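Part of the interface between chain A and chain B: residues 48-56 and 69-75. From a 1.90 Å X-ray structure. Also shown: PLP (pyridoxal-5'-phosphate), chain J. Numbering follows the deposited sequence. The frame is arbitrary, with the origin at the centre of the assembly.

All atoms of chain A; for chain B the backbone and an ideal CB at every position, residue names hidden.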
# COMPACT_ATOMS: atom_id res chain seq x y z
N ALA A 48 -22.76 4.05 -1.18
CA ALA A 48 -21.70 3.07 -0.97
C ALA A 48 -20.98 2.64 -2.24
O ALA A 48 -21.59 2.43 -3.28
CB ALA A 48 -22.25 1.80 -0.24
N GLY A 49 -19.68 2.46 -2.10
CA GLY A 49 -18.85 1.87 -3.13
C GLY A 49 -18.39 0.47 -2.80
O GLY A 49 -17.34 0.07 -3.26
N GLU A 50 -19.17 -0.23 -1.99
CA GLU A 50 -18.89 -1.57 -1.51
C GLU A 50 -20.17 -2.33 -1.35
O GLU A 50 -21.18 -1.76 -0.92
CB GLU A 50 -18.10 -1.60 -0.16
CG GLU A 50 -18.78 -1.07 1.06
CD GLU A 50 -17.89 -0.99 2.31
OE1 GLU A 50 -16.85 -1.68 2.40
OE2 GLU A 50 -18.29 -0.23 3.23
N PRO A 51 -20.13 -3.62 -1.67
CA PRO A 51 -21.31 -4.45 -1.50
C PRO A 51 -21.69 -4.64 -0.05
O PRO A 51 -20.85 -4.57 0.84
CB PRO A 51 -20.91 -5.80 -2.13
CG PRO A 51 -19.76 -5.49 -2.97
CD PRO A 51 -19.01 -4.38 -2.26
N ASP A 52 -22.96 -4.88 0.17
CA ASP A 52 -23.50 -5.04 1.52
C ASP A 52 -23.59 -6.52 1.92
O ASP A 52 -24.54 -6.93 2.54
CB ASP A 52 -24.86 -4.36 1.62
CG ASP A 52 -25.88 -4.92 0.63
OD1 ASP A 52 -25.52 -5.09 -0.55
OD2 ASP A 52 -27.06 -5.22 0.93
N PHE A 53 -22.65 -7.33 1.49
CA PHE A 53 -22.62 -8.71 1.82
C PHE A 53 -21.40 -8.88 2.74
O PHE A 53 -20.44 -8.11 2.68
CB PHE A 53 -22.46 -9.53 0.52
CG PHE A 53 -23.75 -9.82 -0.17
CD1 PHE A 53 -24.29 -11.10 -0.16
CD2 PHE A 53 -24.46 -8.82 -0.80
CE1 PHE A 53 -25.50 -11.37 -0.75
CE2 PHE A 53 -25.65 -9.10 -1.43
CZ PHE A 53 -26.16 -10.36 -1.40
N PRO A 54 -21.45 -9.91 3.58
CA PRO A 54 -20.30 -10.28 4.39
C PRO A 54 -19.24 -10.96 3.54
O PRO A 54 -19.45 -11.33 2.38
CB PRO A 54 -20.90 -11.22 5.43
CG PRO A 54 -22.13 -11.75 4.83
CD PRO A 54 -22.60 -10.81 3.77
N THR A 55 -18.05 -11.05 4.10
CA THR A 55 -17.03 -11.93 3.58
C THR A 55 -17.63 -13.33 3.54
O THR A 55 -18.28 -13.75 4.53
CB THR A 55 -15.77 -11.87 4.48
OG1 THR A 55 -15.16 -10.59 4.35
CG2 THR A 55 -14.72 -12.85 3.96
N PRO A 56 -17.47 -14.07 2.43
CA PRO A 56 -18.04 -15.43 2.39
C PRO A 56 -17.51 -16.26 3.53
O PRO A 56 -16.33 -16.16 3.86
CB PRO A 56 -17.60 -15.95 1.03
CG PRO A 56 -17.57 -14.73 0.19
CD PRO A 56 -16.88 -13.71 1.13
N UNK B 69 -17.51 -12.38 12.89
CA UNK B 69 -18.68 -11.58 12.59
C UNK B 69 -18.85 -11.40 11.05
O UNK B 69 -19.92 -11.05 10.59
CB UNK B 69 -18.57 -10.22 13.29
N UNK B 70 -17.77 -11.61 10.28
CA UNK B 70 -17.81 -11.64 8.83
C UNK B 70 -17.84 -10.30 8.10
O UNK B 70 -17.97 -10.29 6.90
CB UNK B 70 -19.04 -12.44 8.41
N UNK B 71 -17.78 -9.18 8.81
CA UNK B 71 -17.85 -7.87 8.23
C UNK B 71 -16.47 -7.26 8.14
O UNK B 71 -15.95 -6.79 9.13
CB UNK B 71 -18.79 -6.97 9.04
N UNK B 72 -15.91 -7.24 6.93
CA UNK B 72 -14.57 -6.76 6.69
C UNK B 72 -14.70 -5.75 5.55
O UNK B 72 -14.67 -6.09 4.35
CB UNK B 72 -13.60 -7.90 6.36
N UNK B 73 -14.85 -4.50 5.97
CA UNK B 73 -15.31 -3.44 5.11
C UNK B 73 -14.38 -2.26 5.19
O UNK B 73 -13.53 -2.19 6.07
CB UNK B 73 -16.74 -3.02 5.47
N UNK B 74 -14.58 -1.35 4.24
CA UNK B 74 -13.76 -0.17 4.20
C UNK B 74 -13.87 0.60 5.54
O UNK B 74 -14.94 0.60 6.16
CB UNK B 74 -14.17 0.71 3.02
N UNK B 75 -12.78 1.23 5.94
CA UNK B 75 -12.76 2.19 7.06
C UNK B 75 -12.27 3.56 6.57
O UNK B 75 -11.91 3.72 5.41
CB UNK B 75 -11.87 1.68 8.19
N1 PLP J . -11.97 0.66 -9.40
C2 PLP J . -13.25 1.16 -9.21
C2A PLP J . -13.79 2.00 -10.37
C3 PLP J . -13.97 0.88 -8.02
O3 PLP J . -15.09 1.35 -7.86
C4 PLP J . -13.40 0.05 -7.00
C4A PLP J . -14.09 -0.31 -5.67
C5 PLP J . -12.10 -0.42 -7.25
C6 PLP J . -11.41 -0.13 -8.45
C5A PLP J . -11.39 -1.33 -6.30
O4P PLP J . -11.15 -0.99 -4.96
P PLP J . -10.29 -1.96 -4.04
O1P PLP J . -11.18 -1.98 -2.87
O2P PLP J . -10.00 -3.19 -4.76
O3P PLP J . -9.06 -1.15 -3.86

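Position 69 of chain B lies out of reach of the chain A stretch, and its ideal CB has no atom of that stretch within 5.5 Å. Almost any residue would fit; the deposited one is B:Lys69, whose side chain stays clear of this contact.

Position 70 is more restrictive. Its phi of 80° by itself favours glycine, with asparagine or aspartate the usual alternatives, and an ideal CB would sit 3.7 Å from CB of A:Pro54. The residue is B:Gly70, the first to leave helical geometry after a helix. Its carbonyl serves chain A directly: A:Thr55 N donates to B:Gly70 O at 2.9 Å, a bond between backbone atoms, in which the side chain of A:Thr55 takes no part.

At position 71 CA-to-CB points away from chain A and meets nothing within 5.5 Å, so small, polar or charged residues are all plausible. A long one could fold back, and B:Glu71 does: with chi1 and chi2 both m, its OE2 comes 3.6 Å from CB of A:Pro54. The same OE2 accepts a hydrogen bond from a water that also donates, weakly, to A:Asp52 O.

Position 72 points sideways, with its ideal CB 3.7 Å from OG1 of A:Thr55. A modest aliphatic residue or a threonine would suit. It is B:Val72, which packs CB against that OG1 at 3.7 Å, while a water joins A:Thr55 OG1 to the carbonyl O of B:Val72.

Position 73 also points sideways, but chain A offers the carboxylate of A:Glu50 and, farther along, the carbonyls of A:Pro51 and A:Phe53. This acceptor-rich surface calls for a long donor, lysine or arginine. B:Lys73 runs its CD past A:Glu50 OE1 at 3.3 Å without pairing with it; instead NZ donates to A:Pro51 O at 3.2 Å and, weakly, to A:Phe53 O at 3.0 Å. Within chain B, a salt bridge from B:Lys73 NZ to B:Glu71 OE1, 3.0 Å long, helps hold the ammonium there.

At position 74 CA-to-CB points toward chain A, and the backbone N donates to A:Glu50 OE1 at 2.9 Å, nearly linear at 172°, a bond open to any residue but proline. Several large residues could extend past A:Gly49, but the PLP phosphate beyond favours one ending in a donor. B:Tyr74 fits: its ring edge meets A:Gly49 O, 3.8 Å from CE2, and its OH donates to PLP O1P at a very short 2.4 Å.

Position 75 points away and leaves the choice open; it is B:Thr75, which makes no contact with the chain A stretch.

Chain B, residues 69-75: KGEVKYT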
# COMPACT_ATOMS: atom_id res chain seq x y z
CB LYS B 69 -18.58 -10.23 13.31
CG LYS B 69 -18.47 -10.38 14.85
CD LYS B 69 -18.28 -9.05 15.57
CE LYS B 69 -18.35 -9.22 17.10
NZ LYS B 69 -18.61 -7.91 17.83
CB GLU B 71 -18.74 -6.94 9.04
CG GLU B 71 -20.22 -7.20 8.85
CD GLU B 71 -20.68 -7.03 7.40
OE1 GLU B 71 -20.35 -5.98 6.76
OE2 GLU B 71 -21.36 -7.94 6.91
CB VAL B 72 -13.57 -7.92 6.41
CG1 VAL B 72 -12.15 -7.37 6.30
CG2 VAL B 72 -13.65 -9.00 7.49
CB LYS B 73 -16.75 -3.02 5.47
CG LYS B 73 -17.80 -4.14 5.27
CD LYS B 73 -17.93 -4.51 3.76
CE LYS B 73 -18.94 -5.63 3.48
NZ LYS B 73 -20.35 -5.35 3.87
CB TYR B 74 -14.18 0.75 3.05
CG TYR B 74 -13.85 0.30 1.62
CD1 TYR B 74 -12.57 -0.13 1.25
CD2 TYR B 74 -14.80 0.42 0.64
CE1 TYR B 74 -12.29 -0.51 -0.08
CE2 TYR B 74 -14.54 0.08 -0.67
CZ TYR B 74 -13.29 -0.40 -1.04
OH TYR B 74 -13.12 -0.71 -2.38
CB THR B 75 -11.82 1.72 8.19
OG1 THR B 75 -10.46 1.68 7.72
CG2 THR B 75 -12.11 0.37 8.60
O HOH W 1 -17.34 0.60 5.31
O HOH W 2 -22.97 -7.28 5.12
O HOH W 3 -16.32 -8.22 4.10
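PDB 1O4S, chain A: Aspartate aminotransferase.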